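Local coordinates for enterobactin synthetase component F-related protein (PDB 4OXI) that probably activates glycine with ATP as an adenylation domain, and holds glycyl-adenosine-5'-phosphate in its pocket, in a pathway that modifies lipopolysaccharide, at residues 106-109 against 110-114; 130-133 against 134-137; 295-298 against 299-303; 502-505 against 506-510. All coordinates share one frame; numbering follows the deposited sequence.

Contact 1 of 4, residues 106-109 against 110-114; sequences RDLA and AYSAI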
loop_
_atom_site.group_PDB
_atom_site.type_symbol
_atom_site.label_atom_id
_atom_site.label_comp_id
_atom_site.label_asym_id
_atom_site.label_seq_id
_atom_site.Cartn_x
_atom_site.Cartn_y
_atom_site.Cartn_z
ATOM N N ARG A 106 -7.108 -7.826 8.381
ATOM C CA ARG A 106 -7.640 -9.019 7.701
ATOM C C ARG A 106 -8.877 -9.554 8.372
ATOM O O ARG A 106 -9.040 -10.762 8.548
ATOM C CB ARG A 106 -6.574 -10.118 7.571
ATOM C CG ARG A 106 -5.474 -9.701 6.585
ATOM C CD ARG A 106 -4.413 -10.756 6.335
ATOM N NE ARG A 106 -3.273 -10.112 5.680
ATOM C CZ ARG A 106 -3.219 -9.805 4.385
ATOM N NH1 ARG A 106 -4.234 -10.110 3.572
ATOM N NH2 ARG A 106 -2.141 -9.198 3.903
ATOM N N ASP A 107 -9.743 -8.629 8.755
ATOM C CA ASP A 107 -10.900 -8.955 9.554
ATOM C C ASP A 107 -12.029 -8.007 9.149
ATOM O O ASP A 107 -11.770 -6.890 8.675
ATOM C CB ASP A 107 -10.558 -8.764 11.030
ATOM C CG ASP A 107 -11.707 -9.141 11.951
ATOM O OD1 ASP A 107 -11.738 -10.309 12.404
ATOM O OD2 ASP A 107 -12.588 -8.284 12.218
ATOM N N LEU A 108 -13.267 -8.445 9.336
ATOM C CA LEU A 108 -14.434 -7.657 8.955
ATOM C C LEU A 108 -14.376 -6.218 9.470
ATOM O O LEU A 108 -14.755 -5.274 8.759
ATOM C CB LEU A 108 -15.690 -8.331 9.497
ATOM C CG LEU A 108 -16.964 -7.489 9.493
ATOM C CD1 LEU A 108 -17.408 -7.239 8.052
ATOM C CD2 LEU A 108 -18.065 -8.185 10.308
ATOM N N ALA A 109 -13.910 -6.053 10.705
ATOM C CA ALA A 109 -13.894 -4.739 11.345
ATOM C C ALA A 109 -13.032 -3.749 10.568
ATOM O O ALA A 109 -13.390 -2.590 10.449
ATOM C CB ALA A 109 -13.420 -4.857 12.771
ATOM N N ALA A 110 -11.913 -4.201 10.007
ATOM C CA ALA A 110 -11.061 -3.293 9.219
ATOM C C ALA A 110 -11.765 -2.798 7.963
ATOM O O ALA A 110 -11.723 -1.599 7.661
ATOM C CB ALA A 110 -9.748 -3.962 8.854
ATOM N N TYR A 111 -12.400 -3.713 7.221
ATOM C CA TYR A 111 -13.066 -3.344 5.964
ATOM C C TYR A 111 -14.353 -2.537 6.215
ATOM O O TYR A 111 -14.686 -1.646 5.440
ATOM C CB TYR A 111 -13.301 -4.593 5.076
ATOM C CG TYR A 111 -11.983 -5.292 4.818
ATOM C CD1 TYR A 111 -11.175 -4.922 3.766
ATOM C CD2 TYR A 111 -11.517 -6.268 5.684
ATOM C CE1 TYR A 111 -9.933 -5.526 3.563
ATOM C CE2 TYR A 111 -10.297 -6.869 5.496
ATOM C CZ TYR A 111 -9.510 -6.496 4.436
ATOM O OH TYR A 111 -8.293 -7.110 4.272
ATOM N N SER A 112 -15.069 -2.858 7.293
ATOM C CA SER A 112 -16.221 -2.071 7.727
ATOM C C SER A 112 -15.817 -0.621 7.970
ATOM O O SER A 112 -16.490 0.296 7.532
ATOM C CB SER A 112 -16.753 -2.635 9.055
ATOM O OG SER A 112 -17.525 -3.799 8.839
ATOM N N ALA A 113 -14.726 -0.429 8.712
ATOM C CA ALA A 113 -14.262 0.912 9.072
ATOM C C ALA A 113 -13.746 1.674 7.871
ATOM O O ALA A 113 -13.929 2.885 7.785
ATOM C CB ALA A 113 -13.187 0.841 10.161
ATOM N N ILE A 114 -13.100 0.976 6.939
ATOM C CA ILE A 114 -12.604 1.634 5.727
ATOM C C ILE A 114 -13.755 2.117 4.824
ATOM O O ILE A 114 -13.728 3.250 4.336
ATOM C CB ILE A 114 -11.630 0.740 4.948
ATOM C CG1 ILE A 114 -10.342 0.544 5.750
ATOM C CG2 ILE A 114 -11.291 1.380 3.606
ATOM C CD1 ILE A 114 -9.349 -0.406 5.126
#
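Ser-112 reaches back one turn to Leu-108 and grips its carbonyl twice. Ser-112 N donates to Leu-108 O at 2.8 Å, while Ser-112 OG donates to the same oxygen at 3.1 Å from above the carbonyl plane. With OG beside its own backbone N (chi1 -78°), the hydroxyl hangs over the preceding turn, where Leu-108 CD1 also packs against OG at 3.5 Å. Ala-113 N continues the helical pattern to Ala-109 O, and Ala-110 N makes a weak bond to Asp-107 O.

These bonds form the first turn of helix 108-119, the crossover helix of the beta-alpha-beta unit that joins strands 99-102 and 123-126. Asp-107 is its N-cap: OD2 takes Ala-109 N at 3.0 Å on the anti side of the carboxylate, somewhat out of its plane, and OD1 forms a salt bridge with Lys-72.

Of the ring contacts, Tyr-111 lies alongside the start of the helix and turns its edge to the backbone, CD2 standing 3.1 Å from Asp-107 O. Its OH passes Arg-106 CA and is hydrogen-bonded to Gln-260. Arg-106 runs away from the helix to Asp-263 and the carbonyl of Tyr-261.

Contact 2 of 4, residues 130-133 against 134-137; sequences RATT and EQIQ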
loop_
_atom_site.group_PDB
_atom_site.type_symbol
_atom_site.label_atom_id
_atom_site.label_comp_id
_atom_site.label_asym_id
_atom_site.label_seq_id
_atom_site.Cartn_x
_atom_site.Cartn_y
_atom_site.Cartn_z
ATOM N N ARG A 130 2.321 -5.531 13.002
ATOM C CA ARG A 130 3.437 -5.813 13.900
ATOM C C ARG A 130 4.095 -4.557 14.474
ATOM O O ARG A 130 5.228 -4.593 14.926
ATOM C CB ARG A 130 4.441 -6.744 13.206
ATOM C CG ARG A 130 3.755 -8.063 12.814
ATOM C CD ARG A 130 4.709 -9.138 12.356
ATOM N NE ARG A 130 5.372 -8.755 11.119
ATOM C CZ ARG A 130 6.319 -9.476 10.523
ATOM N NH1 ARG A 130 6.871 -9.035 9.390
ATOM N NH2 ARG A 130 6.718 -10.633 11.058
ATOM N N ALA A 131 3.376 -3.441 14.454
ATOM C CA ALA A 131 3.855 -2.246 15.133
ATOM C C ALA A 131 3.782 -2.459 16.632
ATOM O O ALA A 131 2.829 -3.063 17.156
ATOM C CB ALA A 131 3.031 -1.033 14.743
ATOM N N THR A 132 4.788 -1.940 17.322
ATOM C CA THR A 132 4.836 -1.992 18.773
ATOM C C THR A 132 3.954 -0.915 19.349
ATOM O O THR A 132 3.541 0.032 18.651
ATOM C CB THR A 132 6.254 -1.728 19.294
ATOM O OG1 THR A 132 6.614 -0.368 19.013
ATOM C CG2 THR A 132 7.251 -2.676 18.627
ATOM N N THR A 133 3.682 -1.063 20.635
ATOM C CA THR A 133 2.928 -0.080 21.382
ATOM C C THR A 133 3.485 1.316 21.159
ATOM O O THR A 133 2.743 2.260 20.866
ATOM C CB THR A 133 2.986 -0.429 22.862
ATOM O OG1 THR A 133 2.315 -1.679 23.051
ATOM C CG2 THR A 133 2.298 0.631 23.694
ATOM N N GLU A 134 4.800 1.435 21.276
ATOM C CA GLU A 134 5.475 2.714 21.121
ATOM C C GLU A 134 5.318 3.284 19.718
ATOM O O GLU A 134 5.095 4.486 19.551
ATOM C CB GLU A 134 6.958 2.550 21.455
ATOM C CG GLU A 134 7.771 3.826 21.339
ATOM C CD GLU A 134 9.216 3.634 21.802
ATOM O OE1 GLU A 134 9.416 2.982 22.856
ATOM O OE2 GLU A 134 10.145 4.128 21.114
ATOM N N GLN A 135 5.430 2.425 18.707
ATOM C CA GLN A 135 5.301 2.882 17.325
ATOM C C GLN A 135 3.888 3.387 17.032
ATOM O O GLN A 135 3.718 4.370 16.309
ATOM C CB GLN A 135 5.703 1.770 16.348
ATOM C CG GLN A 135 7.219 1.581 16.218
ATOM C CD GLN A 135 7.600 0.135 15.953
ATOM O OE1 GLN A 135 6.760 -0.690 15.580
ATOM N NE2 GLN A 135 8.866 -0.187 16.172
ATOM N N ILE A 136 2.889 2.707 17.600
ATOM C CA ILE A 136 1.487 3.097 17.455
ATOM C C ILE A 136 1.258 4.468 18.082
ATOM O O ILE A 136 0.617 5.334 17.470
ATOM C CB ILE A 136 0.537 2.057 18.096
ATOM C CG1 ILE A 136 0.619 0.731 17.339
ATOM C CG2 ILE A 136 -0.904 2.564 18.095
ATOM C CD1 ILE A 136 -0.150 -0.411 17.988
ATOM N N GLN A 137 1.797 4.669 19.287
ATOM C CA GLN A 137 1.712 5.963 19.980
ATOM C C GLN A 137 2.303 7.074 19.110
ATOM O O GLN A 137 1.702 8.140 18.958
ATOM C CB GLN A 137 2.450 5.916 21.333
ATOM C CG GLN A 137 1.612 5.519 22.557
ATOM C CD GLN A 137 2.472 5.104 23.788
ATOM O OE1 GLN A 137 3.670 4.824 23.661
ATOM N NE2 GLN A 137 1.848 5.052 24.969
#
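A capping box opens helix 133-142, with Thr-132 at the N-cap and Gln-135 three residues on, each side chain bonded to the other's backbone N. Thr-132 OG1 accepts from Gln-135 N at 3.0 Å with an N-H...O angle of 160°. In return Thr-132 N donates to Gln-135 OE1 at 2.9 Å, a straight bond at the hydrogen that meets the amide oxygen from above its carbonyl plane. The two torsions serve this exchange: Thr-132 holds OG1 between its backbone N and carbonyl carbon (chi1 67°), facing the first turn, and Gln-135 bends at chi2 (148°) to bring its amide back over the cap. The two side chains cross at a slant, Gln-135 CD 3.3 Å from Thr-132 OG1. The threonine methyl CG2 lies beside the same amide, while OE1 also rests 3.3 Å from Ala-131 CA. The N-H of the N-cap residue and that of Gln-135 in the first turn are thus both given side-chain acceptors.

Ordinary helical bonds follow, Ile-136 N to Thr-132 O at 2.9 Å and Gln-137 N to Thr-133 O at 3.0 Å. The buried Ile-136 packs CG1 on Ala-131 CB at 4.0 Å, a small apolar contact between the incoming loop and the helix.

The loop arrives from strand 123-126, and Ala-131 O is hydrogen-bonded to Arg-157. Helix 155-164 packs alongside, touching Thr-133, Ile-136 and Gln-137, while Ile-136 also meets Leu-103 and Leu-127 beside the parallel sheet.

Contact 3 of 4, residues 295-298 against 299-303; sequences AEFI and HHHQL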
loop_
_atom_site.group_PDB
_atom_site.type_symbol
_atom_site.label_atom_id
_atom_site.label_comp_id
_atom_site.label_asym_id
_atom_site.label_seq_id
_atom_site.Cartn_x
_atom_site.Cartn_y
_atom_site.Cartn_z
ATOM N N ALA A 295 -1.410 -19.007 -5.294
ATOM C CA ALA A 295 -2.034 -19.718 -6.400
ATOM C C ALA A 295 -3.138 -20.659 -5.918
ATOM O O ALA A 295 -4.216 -20.737 -6.523
ATOM C CB ALA A 295 -0.984 -20.476 -7.202
ATOM N N GLU A 296 -2.879 -21.383 -4.836
ATOM C CA GLU A 296 -3.928 -22.220 -4.253
ATOM C C GLU A 296 -5.125 -21.394 -3.785
ATOM O O GLU A 296 -6.271 -21.822 -3.927
ATOM C CB GLU A 296 -3.402 -23.047 -3.085
ATOM C CG GLU A 296 -2.336 -24.059 -3.457
ATOM C CD GLU A 296 -0.939 -23.535 -3.204
ATOM O OE1 GLU A 296 -0.135 -24.260 -2.573
ATOM O OE2 GLU A 296 -0.644 -22.392 -3.625
ATOM N N PHE A 297 -4.869 -20.218 -3.218
ATOM C CA PHE A 297 -5.978 -19.364 -2.793
ATOM C C PHE A 297 -6.807 -18.943 -4.017
ATOM O O PHE A 297 -8.030 -19.033 -4.011
ATOM C CB PHE A 297 -5.466 -18.138 -2.009
ATOM C CG PHE A 297 -6.570 -17.326 -1.368
ATOM C CD1 PHE A 297 -7.065 -16.191 -1.982
ATOM C CD2 PHE A 297 -7.116 -17.710 -0.152
ATOM C CE1 PHE A 297 -8.081 -15.458 -1.393
ATOM C CE2 PHE A 297 -8.135 -16.988 0.436
ATOM C CZ PHE A 297 -8.621 -15.858 -0.180
ATOM N N ILE A 298 -6.131 -18.504 -5.077
ATOM C CA ILE A 298 -6.822 -18.052 -6.284
ATOM C C ILE A 298 -7.701 -19.163 -6.837
ATOM O O ILE A 298 -8.894 -18.966 -7.080
ATOM C CB ILE A 298 -5.809 -17.603 -7.373
ATOM C CG1 ILE A 298 -5.216 -16.230 -7.013
ATOM C CG2 ILE A 298 -6.479 -17.558 -8.736
ATOM C CD1 ILE A 298 -3.756 -16.068 -7.393
ATOM N N HIS A 299 -7.112 -20.340 -7.013
ATOM C CA HIS A 299 -7.857 -21.486 -7.521
ATOM C C HIS A 299 -9.013 -21.914 -6.598
ATOM O O HIS A 299 -10.130 -22.152 -7.055
ATOM C CB HIS A 299 -6.909 -22.665 -7.780
ATOM C CG HIS A 299 -7.620 -23.919 -8.176
ATOM N ND1 HIS A 299 -8.155 -24.106 -9.433
ATOM C CD2 HIS A 299 -7.918 -25.034 -7.468
ATOM C CE1 HIS A 299 -8.742 -25.288 -9.485
ATOM N NE2 HIS A 299 -8.610 -25.873 -8.309
ATOM N N HIS A 300 -8.737 -22.007 -5.298
ATOM C CA HIS A 300 -9.747 -22.382 -4.300
ATOM C C HIS A 300 -10.993 -21.500 -4.365
ATOM O O HIS A 300 -12.126 -21.987 -4.277
ATOM C CB HIS A 300 -9.124 -22.269 -2.911
ATOM C CG HIS A 300 -9.954 -22.855 -1.816
ATOM N ND1 HIS A 300 -10.817 -22.100 -1.051
ATOM C CD2 HIS A 300 -10.016 -24.113 -1.323
ATOM C CE1 HIS A 300 -11.395 -22.874 -0.150
ATOM N NE2 HIS A 300 -10.925 -24.100 -0.294
ATOM N N HIS A 301 -10.795 -20.195 -4.529
ATOM C CA HIS A 301 -11.942 -19.284 -4.567
ATOM C C HIS A 301 -12.299 -18.822 -5.964
ATOM O O HIS A 301 -13.159 -17.963 -6.106
ATOM C CB HIS A 301 -11.710 -18.048 -3.680
ATOM C CG HIS A 301 -11.672 -18.359 -2.220
ATOM N ND1 HIS A 301 -12.794 -18.739 -1.512
ATOM C CD2 HIS A 301 -10.644 -18.374 -1.340
ATOM C CE1 HIS A 301 -12.461 -18.967 -0.255
ATOM N NE2 HIS A 301 -11.162 -18.750 -0.122
ATOM N N GLN A 302 -11.635 -19.363 -6.983
ATOM C CA GLN A 302 -11.914 -18.958 -8.356
ATOM C C GLN A 302 -11.844 -17.433 -8.511
ATOM O O GLN A 302 -12.750 -16.819 -9.067
ATOM C CB GLN A 302 -13.299 -19.474 -8.789
ATOM C CG GLN A 302 -13.374 -21.015 -8.891
ATOM C CD GLN A 302 -12.485 -21.555 -10.010
ATOM O OE1 GLN A 302 -12.812 -21.423 -11.193
ATOM N NE2 GLN A 302 -11.342 -22.140 -9.642
ATOM N N LEU A 303 -10.777 -16.823 -8.008
ATOM C CA LEU A 303 -10.600 -15.377 -8.149
ATOM C C LEU A 303 -10.469 -15.008 -9.616
ATOM O O LEU A 303 -9.840 -15.728 -10.384
ATOM C CB LEU A 303 -9.353 -14.907 -7.403
ATOM C CG LEU A 303 -9.368 -15.131 -5.889
ATOM C CD1 LEU A 303 -8.257 -14.321 -5.222
ATOM C CD2 LEU A 303 -10.719 -14.774 -5.283
#
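Phe-297 lies under the imidazole of His-301, whose CD2 sits over one ring face toward the rim, 3.4 Å from Phe-297 CE2. The imidazole's CD2 corner leads; the planes, inclined at 59° with centroids 4.6 Å apart, make an oblique pair. Phe-297 swings CG away from its backbone N (chi1 -171°), which carries the ring forward along the helix to the residue one turn later. At the ring's edge Leu-303 CD1 approaches Phe-297 CD1 at 3.9 Å; the same methyl touches Ile-298 CG1 at 4.0 Å, one leucine methyl meeting two neighbouring hydrophobic side chains. Trp-70 and Tyr-284 meet the His-301 ring too, extending the aromatic group beyond the helix.

Backbone bonds from His-299 N to Ala-295 O, from His-300 N to Glu-296 O and from His-301 N to Phe-297 O continue the helical pattern. Past them, Leu-303 N returns to Ile-298 O at 3.0 Å. His-299 O takes both Gln-302 N and, at 2.9 Å, Gln-302 NE2, the side-chain amide meeting a lone pair in the carbonyl plane. With Gln-302 at positive phi (52°) and Leu-303 folded back onto Ile-298, this is a Schellman motif at a helix C-terminus, leading into strand 305-308.

Contact 4 of 4, residues 502-505 against 506-510; sequences PLSE and SGYAS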
loop_
_atom_site.group_PDB
_atom_site.type_symbol
_atom_site.label_atom_id
_atom_site.label_comp_id
_atom_site.label_asym_id
_atom_site.label_seq_id
_atom_site.Cartn_x
_atom_site.Cartn_y
_atom_site.Cartn_z
ATOM N N PRO A 502 18.949 -13.039 1.353
ATOM C CA PRO A 502 19.351 -13.568 0.037
ATOM C C PRO A 502 18.547 -12.996 -1.128
ATOM O O PRO A 502 17.524 -12.338 -0.933
ATOM C CB PRO A 502 19.086 -15.078 0.163
ATOM C CG PRO A 502 18.022 -15.198 1.229
ATOM C CD PRO A 502 18.184 -14.020 2.151
ATOM N N LEU A 503 19.035 -13.237 -2.339
ATOM C CA LEU A 503 18.353 -12.790 -3.541
ATOM C C LEU A 503 17.806 -13.997 -4.294
ATOM O O LEU A 503 18.437 -15.057 -4.341
ATOM C CB LEU A 503 19.311 -12.014 -4.440
ATOM C CG LEU A 503 20.064 -10.844 -3.811
ATOM C CD1 LEU A 503 20.969 -10.182 -4.841
ATOM C CD2 LEU A 503 19.099 -9.827 -3.215
ATOM N N SER A 504 16.622 -13.837 -4.874
ATOM C CA SER A 504 16.061 -14.863 -5.740
ATOM C C SER A 504 16.641 -14.689 -7.147
ATOM O O SER A 504 17.398 -13.746 -7.396
ATOM C CB SER A 504 14.547 -14.727 -5.775
ATOM O OG SER A 504 14.175 -13.537 -6.446
ATOM N N GLU A 505 16.281 -15.577 -8.069
ATOM C CA GLU A 505 16.784 -15.479 -9.433
ATOM C C GLU A 505 16.328 -14.194 -10.118
ATOM O O GLU A 505 16.973 -13.723 -11.058
ATOM C CB GLU A 505 16.355 -16.686 -10.261
ATOM C CG GLU A 505 16.787 -18.020 -9.683
ATOM C CD GLU A 505 16.345 -19.189 -10.547
ATOM O OE1 GLU A 505 15.441 -19.000 -11.395
ATOM O OE2 GLU A 505 16.907 -20.295 -10.381
ATOM N N SER A 506 15.221 -13.623 -9.648
ATOM C CA SER A 506 14.729 -12.375 -10.218
ATOM C C SER A 506 15.380 -11.163 -9.567
ATOM O O SER A 506 15.089 -10.024 -9.933
ATOM C CB SER A 506 13.206 -12.282 -10.099
ATOM O OG SER A 506 12.580 -13.474 -10.554
ATOM N N GLY A 507 16.261 -11.409 -8.602
ATOM C CA GLY A 507 16.913 -10.330 -7.881
ATOM C C GLY A 507 16.103 -9.763 -6.722
ATOM O O GLY A 507 16.449 -8.709 -6.190
ATOM N N TYR A 508 15.030 -10.444 -6.323
ATOM C CA TYR A 508 14.221 -9.970 -5.199
ATOM C C TYR A 508 14.862 -10.426 -3.889
ATOM O O TYR A 508 15.226 -11.593 -3.746
ATOM C CB TYR A 508 12.768 -10.486 -5.280
ATOM C CG TYR A 508 12.025 -10.198 -6.582
ATOM C CD1 TYR A 508 12.338 -9.092 -7.372
ATOM C CD2 TYR A 508 11.007 -11.040 -7.018
ATOM C CE1 TYR A 508 11.654 -8.840 -8.562
ATOM C CE2 TYR A 508 10.321 -10.800 -8.204
ATOM C CZ TYR A 508 10.649 -9.703 -8.967
ATOM O OH TYR A 508 9.970 -9.465 -10.133
ATOM N N ALA A 509 15.006 -9.496 -2.945
ATOM C CA ALA A 509 15.577 -9.773 -1.625
ATOM C C ALA A 509 14.493 -10.139 -0.632
ATOM O O ALA A 509 13.527 -9.398 -0.470
ATOM C CB ALA A 509 16.347 -8.553 -1.111
ATOM N N SER A 510 14.654 -11.267 0.051
ATOM C CA SER A 510 13.678 -11.693 1.052
ATOM C C SER A 510 14.061 -11.243 2.461
ATOM O O SER A 510 13.289 -11.432 3.410
ATOM C CB SER A 510 13.507 -13.219 1.021
ATOM O OG SER A 510 14.763 -13.878 1.123
#
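A hairpin-like loop between strands 496-500 and 512-516 folds back through a type I beta turn, Ser-504 to Gly-507, and its arms run antiparallel with a single bridge between Leu-503 and Ala-509. The turn is closed by Gly-507 N to Ser-504 O at 2.9 Å. Beyond it Ser-504 N bonds to Tyr-508 O at 2.9 Å and Ser-510 N to Pro-502 O at 3.2 Å, spanning the arms on either side of the bridge. Between them Leu-503 CD2 packs on Ala-509 CB at 3.7 Å, while the Pro-502 ring, preceded by a cis peptide bond, places CG 3.5 Å from Ser-510 OG.

Ser-504 turns OG between its backbone N and carbonyl carbon (chi1 68°), into the mouth of the turn. There OG accepts from Tyr-508 N at 3.2 Å and, weakly, from Ser-506 N. The Tyr-508 ring carries Ser-506 CB over the centre of one face, and its OH bonds to Ala-339 O.

Glu-314 of helix 311-318 is hydrogen-bonded to both hydroxyls, OE2 to Ser-504 OG and OE1 to Ser-506 OG. Its likely negative charge would probably polarise them and strengthen Ser-504 OG, which braces the turn, as an acceptor.

Overall arrangement
Contacts 1, 2 and 3 lie in the AMP-binding enzyme part of the chain, two of them helix starts and one a helix end. The centre of contact 1 is about 20 Å from that of contact 2 and about 22 Å from that of contact 3; its nearest atoms are about 10 Å from contact 2 and about 8 Å from contact 3, without touching. Contact 4, late in the chain, lies across the chain's centre from contact 1, their centres about 33 Å apart, yet its nearest atoms come within about 9 Å of contact 2. Its Tyr-508 side chain is about 8 Å from the bound glycyl-adenosine-5'-phosphate, near but not touching.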